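Local coordinates for methylmalonyl-CoA carboxyltransferase 12S subunit (Propionibacterium freudenreichii, PDB 1ON3), which transfers the carboxyl group of methylmalonyl-CoA to the biotin of the 1.3S subunit and forms, as a hexamer, the core of the transcarboxylase complex, at residues E[233-238]-E[306-311]; E[314-319]-E[348-353]; E[331-336]-E[366-371]; E[342-347]-E[382-387]. One frame throughout, in Å; residues are numbered along the deposited sequence.

Interaction 1 of 4, residues E[233-238]-E[306-311]; sequences NIHFVA and LEVKAG
His235 and Lys309 bring the two backbones closest, with CA atoms 4.4 Å apart, where the chain leaving strand 305-308 meets the lead-in to strand 236-238. The short strand axes run at 114° to each other, so the segments meet crosswise and a single direct backbone bond, Lys309 N to His235 O at 2.9 Å, joins them. A water widens this link, donating to His235 O and Glu307 O and accepting from Ala310 N. Lys309 lies alongside His235, pointing the same way: CG sits anti to the carbonyl carbon (chi1 -82°), and the chain then runs extended, laying CE over one imidazole face, 3.9 Å from the ring centroid. Val308 CG1 meets the ring edge in plane, 3.8 Å from His235 CD2. Phe236 reaches out at about a right angle to Leu306, with CE2 3.7 Å from Leu306 CG, while its CZ touches Val308 CG2. Lys309 NZ goes on to a salt bridge with Glu352, whose OE1 also bonds His235 NE2, while His235 ND1 bonds Ile192 N. An alanine at Lys309 would remove the methylene packed over the imidazole and would probably leave Glu352 without its ammonium partner. Phe236 and Leu306 both continue onto helix 241-253, through Ile247 and Leu251, and strand 191-195 flanks Phe236; the contact thus joins outermost strands of the two sheets of this duplicated carboxyltransferase chain.

Interaction 2 of 4, residues E[314-319]-E[348-353]; sequences TNLVTA and DKAAEF
Lys349 reaches from helix 344-359 across Thr318 to the carbonyl of Leu316 on strand 316-323. Its CG is anti to the backbone N (chi1 179°) and the rest of the chain is fully extended, crossing the threonine side chain at a slant, with CE 3.3 Å from Thr318 OG1. NZ donates to Leu316 O at 2.7 Å, arriving nearly along the C=O axis. On the other flank of Thr318 stands Phe353. The two side chains slide past each other in opposite directions, and Thr318 CB lies over one ring face, offset toward the rim and 4.0 Å from the centroid, a CH-pi contact. The far end of the same ring brings CZ to 3.6 Å from Ala319 O. Leu316 CD2 against Ala350 CB, 3.9 Å apart, closes the apolar side. Helix and strand are aligned within 22°, the helix lying against the C-terminal sheet as the crossover of a beta-alpha-beta unit. Two waters bridge the polar groups: one accepts from Thr318 N and from Lys349 NZ, another links Thr318 OG1 to Lys349 O. NZ also donates to the carbonyls of Tyr312 and Lys309. An alanine in place of Lys349 would probably leave the carbonyls of Leu316, Lys309 and Tyr312 without this donor and open a gap beside Thr318. The buried ammonium group shares its three N-H among these carbonyls and a water, whose dipoles are likely to stabilise its charge while it ties the helix to the strand and the turn before it.

Interaction 3 of 4, residues E[331-336]-E[366-371]; sequences VANQPS and QLVDVP
Val331 pairs with Gln366 and Ala332 with Leu367 in parallel register, the two strand axes running 4.7 Å apart and only 12° from parallel. Leu367 N donates to Val331 O at 3.0 Å, and Asn333 N to Leu367 O at 3.3 Å. On one face of the sheet Ala332 CB and Leu367 CB touch at 3.6 Å; on the other, Val331 and Gln366 lie side by side, pointing the same way. The Gln366 chain bends at chi2, and its amide bonds Tyr395 OH and Thr404 OG1. These strands, 326-333 and 364-370, are the two arms of a beta-alpha-beta crossover through helix 344-359. Beyond Ala332 the side chain of Asn333 takes over the pairing. It points toward strand 364-370 with CG anti to the carbonyl carbon (chi1 -48°), and OD1 accepts from Asp369 N at 3.1 Å in a nearly straight bond, the donor tilted somewhat out of the amide plane. The same amide is crossed obliquely by Val370, whose CB lies 3.6 Å from Asn333 CG and whose side chain lies about 10 Å from bound methylmalonyl-coenzyme A. Pro335 then turns its ring to Asp369, CG coming to 3.4 Å from OD2. That carboxylate is held chiefly by outside partners: OD2 by Arg408 and Tyr290, OD1 by Lys409 N. The side-chain amide of Asn333 thus stands in for a backbone acceptor, giving the buried N-H of Asp369 a partner as the first strand ends.

Interaction 4 of 4, residues E[342-347]-E[382-387]; sequences LDINAS and GGIIRH. With CD (cadmium ion), chain K.
Ile344 presses CG2 onto one face of the His387 ring, 3.5 Å from its centroid and slightly toward the rim. With CG1 anti to the carbonyl carbon (chi1 -68°), the other branch ends in CD1 against the backbone of Gly382, 3.4 Å from the carbonyl C; a beta carbon on that glycine would run into the methyl. Ile384 answers from the second segment, sending CD1 to 3.7 Å from Ile344 N, and Ser347 CB touches His387 O at 3.4 Å. On the imidazole, NE2 binds a cadmium ion at 2.3 Å. Four waters and NE2 of His387 from a second subunit complete the metal's shell, so the ion bridges two chains. The ring's rotation is fixed at its other nitrogen: ND1 donates to Gly383 O at 2.8 Å, with the oxygen in the ring plane although the donor stands above the carbonyl plane. Gly383 O also accepts from His387 N. Two helix starts meet here, those of helices 344-359 and 384-397. Gly383 closes the preceding helix 377-381 in a Schellman motif, with the positive phi (83°) that favours glycine, and serves as N-cap of the next. Asp343 is the other N-cap, its OD1 accepting from Asn315 ND2 and from Ala346 N, 2.9 Å away, which approaches from above the carboxylate plane. Ser347 OG donates to Asp343 O, which also receives Ser347 N. Farther out, Arg386 lays one guanidinium face beneath His387 CE1, and its NH1 donates to a metal-bound water and salt-bridges the terminal carboxylate of Cys523; NE reaches Ser231 O of the second subunit.

In the fold
Interaction 1 closes before the other three open along the chain, while interactions 2, 3 and 4 interleave their segments. Centres of interactions 1 and 2 lie about 10 Å apart and those of 2 and 3 about 11 Å apart. Strands 305-308, 316-323, 326-333 and 364-370 are successive neighbours in the C-terminal sheet. Helix 344-359 contributes to both interaction 2 and interaction 4, whose centres are about 12 Å apart and which Asn315 and Asp343 bond together. Interactions 1 and 4, with centres about 19 Å apart, do not touch. The series thus runs from the junction with the N-terminal sheet, across the C-terminal sheet and its crossover helix, to a metal-bridged interface with a second subunit.

Interaction 1 of 4, residues E[233-238]-E[306-311]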
# COMPACT_ATOMS: atom_id res chain seq x y z
N ASN E 233 4.34 -37.89 9.94
CA ASN E 233 5.34 -36.98 9.35
C ASN E 233 5.37 -36.85 7.83
O ASN E 233 5.93 -35.87 7.32
CB ASN E 233 6.76 -37.40 9.72
CG ASN E 233 7.08 -37.24 11.20
OD1 ASN E 233 7.80 -38.08 11.77
ND2 ASN E 233 6.59 -36.19 11.82
N ILE E 234 4.82 -37.82 7.10
CA ILE E 234 4.93 -37.76 5.64
C ILE E 234 3.62 -37.83 4.89
O ILE E 234 2.59 -38.23 5.43
CB ILE E 234 5.88 -38.84 5.10
CG1 ILE E 234 5.29 -40.24 5.35
CG2 ILE E 234 7.25 -38.70 5.78
CD1 ILE E 234 6.06 -41.37 4.69
N HIS E 235 3.68 -37.50 3.60
CA HIS E 235 2.47 -37.44 2.81
C HIS E 235 2.23 -38.50 1.77
O HIS E 235 1.08 -38.75 1.41
CB HIS E 235 2.39 -36.05 2.17
CG HIS E 235 2.56 -34.94 3.16
ND1 HIS E 235 3.79 -34.59 3.67
CD2 HIS E 235 1.66 -34.15 3.78
CE1 HIS E 235 3.64 -33.64 4.58
NE2 HIS E 235 2.35 -33.36 4.66
N PHE E 236 3.31 -39.11 1.29
CA PHE E 236 3.20 -40.16 0.29
C PHE E 236 4.27 -41.22 0.50
O PHE E 236 5.42 -40.89 0.81
CB PHE E 236 3.38 -39.60 -1.14
CG PHE E 236 2.41 -38.49 -1.49
CD1 PHE E 236 2.73 -37.17 -1.24
CD2 PHE E 236 1.16 -38.79 -2.01
CE1 PHE E 236 1.81 -36.15 -1.50
CE2 PHE E 236 0.23 -37.79 -2.27
CZ PHE E 236 0.56 -36.46 -2.01
N VAL E 237 3.88 -42.48 0.33
CA VAL E 237 4.83 -43.57 0.41
C VAL E 237 5.01 -44.02 -1.02
O VAL E 237 4.03 -44.21 -1.73
CB VAL E 237 4.33 -44.77 1.25
CG1 VAL E 237 5.29 -45.94 1.10
CG2 VAL E 237 4.27 -44.38 2.71
N ALA E 238 6.27 -44.16 -1.44
CA ALA E 238 6.59 -44.58 -2.80
C ALA E 238 7.42 -45.87 -2.74
O ALA E 238 8.29 -46.01 -1.90
CB ALA E 238 7.38 -43.49 -3.50
N LEU E 306 -5.65 -37.67 -6.01
CA LEU E 306 -4.36 -38.05 -5.43
C LEU E 306 -4.54 -37.89 -3.93
O LEU E 306 -4.62 -36.76 -3.44
CB LEU E 306 -3.25 -37.12 -5.94
CG LEU E 306 -1.91 -37.32 -5.24
CD1 LEU E 306 -1.36 -38.70 -5.58
CD2 LEU E 306 -0.94 -36.23 -5.65
N GLU E 307 -4.63 -39.00 -3.21
CA GLU E 307 -4.83 -38.92 -1.77
C GLU E 307 -3.55 -38.54 -1.03
O GLU E 307 -2.49 -39.09 -1.30
CB GLU E 307 -5.37 -40.26 -1.25
CG GLU E 307 -6.22 -40.12 -0.00
CD GLU E 307 -6.81 -41.43 0.50
OE1 GLU E 307 -6.98 -42.38 -0.30
OE2 GLU E 307 -7.11 -41.50 1.71
N VAL E 308 -3.67 -37.58 -0.11
CA VAL E 308 -2.56 -37.11 0.71
C VAL E 308 -2.67 -37.81 2.08
O VAL E 308 -3.77 -37.91 2.64
CB VAL E 308 -2.63 -35.57 0.89
CG1 VAL E 308 -1.49 -35.08 1.80
CG2 VAL E 308 -2.54 -34.91 -0.50
N LYS E 309 -1.54 -38.29 2.60
CA LYS E 309 -1.51 -39.01 3.88
C LYS E 309 -2.55 -40.14 3.88
O LYS E 309 -3.28 -40.34 4.86
CB LYS E 309 -1.75 -38.05 5.06
CG LYS E 309 -0.46 -37.32 5.45
CD LYS E 309 -0.59 -36.33 6.60
CE LYS E 309 0.82 -35.79 6.94
NZ LYS E 309 0.85 -34.74 7.99
N ALA E 310 -2.60 -40.87 2.77
CA ALA E 310 -3.57 -41.97 2.61
C ALA E 310 -3.51 -43.05 3.68
O ALA E 310 -4.52 -43.69 3.97
CB ALA E 310 -3.41 -42.61 1.25
N GLY E 311 -2.32 -43.26 4.25
CA GLY E 311 -2.17 -44.28 5.28
C GLY E 311 -2.16 -43.79 6.71
O GLY E 311 -1.92 -44.57 7.62
O HOH W 1 -0.61 -40.70 0.45

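Interaction 2 of 4, residues E[314-319]-E[348-353]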
# COMPACT_ATOMS: atom_id res chain seq x y z
N THR E 314 -6.83 -42.62 8.83
CA THR E 314 -7.74 -43.00 7.75
C THR E 314 -9.21 -42.76 8.04
O THR E 314 -10.06 -43.09 7.22
CB THR E 314 -7.51 -44.47 7.34
OG1 THR E 314 -7.73 -45.32 8.47
CG2 THR E 314 -6.08 -44.66 6.82
N ASN E 315 -9.50 -42.21 9.22
CA ASN E 315 -10.88 -41.88 9.60
C ASN E 315 -11.25 -40.56 8.90
O ASN E 315 -12.39 -40.11 8.95
CB ASN E 315 -11.02 -41.73 11.13
CG ASN E 315 -9.88 -40.95 11.77
OD1 ASN E 315 -8.70 -41.18 11.47
ND2 ASN E 315 -10.22 -40.05 12.68
N LEU E 316 -10.26 -39.95 8.25
CA LEU E 316 -10.46 -38.71 7.50
C LEU E 316 -9.65 -38.74 6.22
O LEU E 316 -8.46 -39.06 6.23
CB LEU E 316 -10.06 -37.49 8.32
CG LEU E 316 -10.36 -36.22 7.50
CD1 LEU E 316 -11.24 -35.29 8.29
CD2 LEU E 316 -9.08 -35.54 7.04
N VAL E 317 -10.29 -38.40 5.11
CA VAL E 317 -9.62 -38.39 3.82
C VAL E 317 -9.29 -36.97 3.36
O VAL E 317 -10.11 -36.08 3.51
CB VAL E 317 -10.53 -39.04 2.73
CG1 VAL E 317 -9.95 -38.82 1.35
CG2 VAL E 317 -10.70 -40.53 3.00
N THR E 318 -8.08 -36.77 2.83
CA THR E 318 -7.67 -35.47 2.29
C THR E 318 -7.09 -35.85 0.93
O THR E 318 -6.19 -36.70 0.84
CB THR E 318 -6.56 -34.77 3.13
OG1 THR E 318 -5.50 -35.70 3.42
CG2 THR E 318 -7.15 -34.21 4.42
N ALA E 319 -7.60 -35.24 -0.13
CA ALA E 319 -7.13 -35.57 -1.47
C ALA E 319 -7.23 -34.42 -2.46
O ALA E 319 -8.14 -33.60 -2.39
CB ALA E 319 -7.91 -36.77 -2.01
N ASP E 348 -5.00 -32.90 12.81
CA ASP E 348 -3.73 -32.41 12.28
C ASP E 348 -3.71 -32.60 10.76
O ASP E 348 -3.32 -31.70 10.00
CB ASP E 348 -2.54 -33.19 12.85
CG ASP E 348 -2.13 -32.75 14.25
OD1 ASP E 348 -2.35 -31.59 14.62
OD2 ASP E 348 -1.52 -33.58 14.96
N LYS E 349 -4.10 -33.80 10.32
CA LYS E 349 -4.14 -34.16 8.90
C LYS E 349 -4.99 -33.17 8.11
O LYS E 349 -4.60 -32.67 7.06
CB LYS E 349 -4.71 -35.57 8.73
CG LYS E 349 -4.82 -36.05 7.28
CD LYS E 349 -5.35 -37.48 7.22
CE LYS E 349 -5.48 -38.01 5.80
NZ LYS E 349 -5.85 -39.47 5.78
N ALA E 350 -6.17 -32.87 8.65
CA ALA E 350 -7.08 -31.94 7.99
C ALA E 350 -6.56 -30.51 7.98
O ALA E 350 -6.51 -29.85 6.94
CB ALA E 350 -8.46 -32.00 8.66
N ALA E 351 -6.16 -30.03 9.15
CA ALA E 351 -5.68 -28.65 9.30
C ALA E 351 -4.50 -28.31 8.40
O ALA E 351 -4.48 -27.25 7.78
CB ALA E 351 -5.33 -28.37 10.77
N GLU E 352 -3.51 -29.21 8.34
CA GLU E 352 -2.33 -28.97 7.51
C GLU E 352 -2.75 -28.85 6.04
O GLU E 352 -2.31 -27.94 5.34
CB GLU E 352 -1.31 -30.12 7.65
CG GLU E 352 0.01 -29.87 6.85
CD GLU E 352 0.92 -31.10 6.79
OE1 GLU E 352 0.42 -32.21 6.49
OE2 GLU E 352 2.13 -30.96 7.03
N PHE E 353 -3.61 -29.76 5.59
CA PHE E 353 -4.08 -29.75 4.21
C PHE E 353 -4.84 -28.46 3.92
O PHE E 353 -4.62 -27.83 2.88
CB PHE E 353 -4.99 -30.96 3.96
CG PHE E 353 -5.37 -31.17 2.51
CD1 PHE E 353 -4.42 -31.55 1.57
CD2 PHE E 353 -6.70 -31.02 2.10
CE1 PHE E 353 -4.78 -31.80 0.23
CE2 PHE E 353 -7.07 -31.27 0.76
CZ PHE E 353 -6.11 -31.65 -0.17
O HOH W 2 -6.19 -39.13 3.06
O HOH W 3 -3.33 -34.22 4.85

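Interaction 3 of 4, residues E[331-336]-E[366-371]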
# COMPACT_ATOMS: atom_id res chain seq x y z
N VAL E 331 -11.78 -32.67 1.64
CA VAL E 331 -11.64 -33.09 3.04
C VAL E 331 -12.95 -33.81 3.33
O VAL E 331 -14.02 -33.20 3.28
CB VAL E 331 -11.47 -31.87 3.96
CG1 VAL E 331 -11.24 -32.32 5.41
CG2 VAL E 331 -10.28 -31.02 3.48
N ALA E 332 -12.87 -35.10 3.64
CA ALA E 332 -14.06 -35.90 3.85
C ALA E 332 -13.94 -36.90 5.00
O ALA E 332 -12.91 -37.56 5.15
CB ALA E 332 -14.38 -36.63 2.54
N ASN E 333 -14.99 -37.03 5.79
CA ASN E 333 -14.95 -38.01 6.88
C ASN E 333 -15.12 -39.41 6.30
O ASN E 333 -15.78 -39.59 5.27
CB ASN E 333 -16.05 -37.72 7.89
CG ASN E 333 -16.11 -36.26 8.29
OD1 ASN E 333 -17.01 -35.52 7.89
ND2 ASN E 333 -15.13 -35.84 9.09
N GLN E 334 -14.52 -40.40 6.95
CA GLN E 334 -14.57 -41.79 6.48
C GLN E 334 -15.39 -42.67 7.47
O GLN E 334 -14.83 -43.25 8.39
CB GLN E 334 -13.14 -42.33 6.36
CG GLN E 334 -13.01 -43.75 5.80
CD GLN E 334 -13.55 -43.87 4.40
OE1 GLN E 334 -14.76 -43.85 4.18
NE2 GLN E 334 -12.65 -43.98 3.42
N PRO E 335 -16.71 -42.78 7.25
CA PRO E 335 -17.58 -43.57 8.13
C PRO E 335 -17.15 -45.02 8.36
O PRO E 335 -17.48 -45.61 9.39
CB PRO E 335 -18.95 -43.46 7.44
CG PRO E 335 -18.88 -42.12 6.79
CD PRO E 335 -17.50 -42.18 6.17
N SER E 336 -16.42 -45.58 7.41
CA SER E 336 -15.96 -46.95 7.52
C SER E 336 -14.77 -47.15 8.47
O SER E 336 -14.34 -48.28 8.67
CB SER E 336 -15.61 -47.48 6.13
OG SER E 336 -14.81 -46.55 5.42
N GLN E 366 -15.62 -29.94 1.17
CA GLN E 366 -15.85 -30.85 2.30
C GLN E 366 -17.04 -31.78 2.05
O GLN E 366 -18.08 -31.34 1.52
CB GLN E 366 -16.15 -30.06 3.59
CG GLN E 366 -14.97 -29.28 4.19
CD GLN E 366 -14.45 -28.20 3.26
OE1 GLN E 366 -13.28 -28.22 2.86
NE2 GLN E 366 -15.32 -27.24 2.91
N LEU E 367 -16.88 -33.05 2.41
CA LEU E 367 -17.95 -34.04 2.32
C LEU E 367 -18.11 -34.48 3.78
O LEU E 367 -17.22 -35.11 4.36
CB LEU E 367 -17.54 -35.21 1.43
CG LEU E 367 -17.22 -34.84 -0.01
CD1 LEU E 367 -16.87 -36.12 -0.78
CD2 LEU E 367 -18.40 -34.10 -0.66
N VAL E 368 -19.26 -34.15 4.37
CA VAL E 368 -19.50 -34.41 5.78
C VAL E 368 -20.41 -35.55 6.21
O VAL E 368 -21.54 -35.69 5.74
CB VAL E 368 -20.02 -33.11 6.46
CG1 VAL E 368 -20.15 -33.31 7.97
CG2 VAL E 368 -19.08 -31.94 6.17
N ASP E 369 -19.89 -36.36 7.13
CA ASP E 369 -20.61 -37.47 7.74
C ASP E 369 -19.79 -37.77 8.99
O ASP E 369 -19.02 -38.72 9.04
CB ASP E 369 -20.65 -38.70 6.83
CG ASP E 369 -21.64 -39.74 7.31
OD1 ASP E 369 -22.15 -39.58 8.45
OD2 ASP E 369 -21.92 -40.71 6.58
N VAL E 370 -19.96 -36.93 10.01
CA VAL E 370 -19.19 -37.04 11.25
C VAL E 370 -20.11 -37.00 12.47
O VAL E 370 -20.89 -36.07 12.66
CB VAL E 370 -18.12 -35.90 11.30
CG1 VAL E 370 -18.79 -34.52 11.30
CG2 VAL E 370 -17.20 -36.07 12.51
N PRO E 371 -20.01 -38.02 13.34
CA PRO E 371 -20.85 -38.10 14.55
C PRO E 371 -20.32 -37.38 15.78
O PRO E 371 -21.01 -37.29 16.80
CB PRO E 371 -20.94 -39.60 14.76
CG PRO E 371 -19.54 -40.02 14.47
CD PRO E 371 -19.16 -39.22 13.21

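Interaction 4 of 4, residues E[342-347]-E[382-387]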
# COMPACT_ATOMS: atom_id res chain seq x y z
N LEU E 342 -13.77 -37.72 14.31
CA LEU E 342 -12.55 -36.93 14.13
C LEU E 342 -11.77 -37.21 15.42
O LEU E 342 -12.38 -37.47 16.46
CB LEU E 342 -12.87 -35.43 14.03
CG LEU E 342 -13.39 -34.97 12.66
CD1 LEU E 342 -13.86 -33.51 12.74
CD2 LEU E 342 -12.29 -35.12 11.63
N ASP E 343 -10.44 -37.20 15.34
CA ASP E 343 -9.61 -37.43 16.52
C ASP E 343 -8.38 -36.51 16.43
O ASP E 343 -8.29 -35.69 15.52
CB ASP E 343 -9.20 -38.91 16.65
CG ASP E 343 -8.25 -39.39 15.55
OD1 ASP E 343 -8.18 -38.78 14.46
OD2 ASP E 343 -7.57 -40.42 15.77
N ILE E 344 -7.46 -36.63 17.38
CA ILE E 344 -6.26 -35.80 17.36
C ILE E 344 -5.50 -35.88 16.03
O ILE E 344 -5.19 -34.86 15.42
CB ILE E 344 -5.30 -36.21 18.51
CG1 ILE E 344 -5.93 -35.85 19.86
CG2 ILE E 344 -3.95 -35.53 18.35
CD1 ILE E 344 -5.19 -36.45 21.09
N ASN E 345 -5.19 -37.10 15.59
CA ASN E 345 -4.44 -37.26 14.36
C ASN E 345 -5.15 -36.76 13.10
O ASN E 345 -4.52 -36.13 12.25
CB ASN E 345 -4.02 -38.73 14.17
CG ASN E 345 -3.00 -39.17 15.23
OD1 ASN E 345 -2.55 -38.37 16.05
ND2 ASN E 345 -2.65 -40.45 15.21
N ALA E 346 -6.45 -37.01 12.99
CA ALA E 346 -7.20 -36.54 11.82
C ALA E 346 -7.29 -35.01 11.83
O ALA E 346 -7.29 -34.38 10.78
CB ALA E 346 -8.59 -37.16 11.80
N SER E 347 -7.36 -34.41 13.01
CA SER E 347 -7.43 -32.94 13.11
C SER E 347 -6.16 -32.31 12.50
O SER E 347 -6.24 -31.30 11.78
CB SER E 347 -7.56 -32.50 14.57
OG SER E 347 -8.81 -32.93 15.11
N GLY E 382 -4.36 -36.40 25.32
CA GLY E 382 -3.48 -36.10 24.20
C GLY E 382 -3.70 -34.70 23.66
O GLY E 382 -3.02 -34.28 22.72
N GLY E 383 -4.65 -33.97 24.25
CA GLY E 383 -4.93 -32.61 23.83
C GLY E 383 -5.87 -32.46 22.63
O GLY E 383 -5.60 -31.66 21.74
N ILE E 384 -6.96 -33.21 22.60
CA ILE E 384 -7.90 -33.07 21.49
C ILE E 384 -8.43 -31.64 21.43
O ILE E 384 -8.80 -31.14 20.37
CB ILE E 384 -9.08 -34.07 21.61
CG1 ILE E 384 -10.05 -33.87 20.44
CG2 ILE E 384 -9.80 -33.89 22.96
CD1 ILE E 384 -9.41 -34.04 19.07
N ILE E 385 -8.47 -30.96 22.58
CA ILE E 385 -8.96 -29.59 22.60
C ILE E 385 -8.07 -28.70 21.71
O ILE E 385 -8.56 -28.01 20.83
CB ILE E 385 -9.02 -29.05 24.05
CG1 ILE E 385 -10.20 -29.70 24.78
CG2 ILE E 385 -9.18 -27.52 24.05
CD1 ILE E 385 -10.28 -29.35 26.25
N ARG E 386 -6.77 -28.73 21.92
CA ARG E 386 -5.89 -27.88 21.11
C ARG E 386 -5.66 -28.43 19.68
O ARG E 386 -5.42 -27.65 18.77
CB ARG E 386 -4.56 -27.64 21.83
CG ARG E 386 -3.75 -28.89 22.14
CD ARG E 386 -2.71 -28.58 23.22
NE ARG E 386 -2.03 -29.79 23.68
CZ ARG E 386 -1.02 -30.39 23.05
NH1 ARG E 386 -0.55 -29.89 21.91
NH2 ARG E 386 -0.49 -31.50 23.55
N HIS E 387 -5.74 -29.74 19.48
CA HIS E 387 -5.55 -30.28 18.14
C HIS E 387 -6.81 -30.04 17.28
O HIS E 387 -6.72 -29.59 16.15
CB HIS E 387 -5.21 -31.78 18.16
CG HIS E 387 -3.81 -32.08 18.61
ND1 HIS E 387 -3.44 -32.08 19.94
CD2 HIS E 387 -2.70 -32.40 17.91
CE1 HIS E 387 -2.16 -32.38 20.04
NE2 HIS E 387 -1.68 -32.59 18.82
CD CD K . 0.61 -32.92 18.62
O HOH W 4 0.87 -30.65 19.19
O HOH W 5 0.57 -35.29 18.23
O HOH W 6 0.91 -33.68 20.88
O HOH W 7 0.18 -32.41 16.46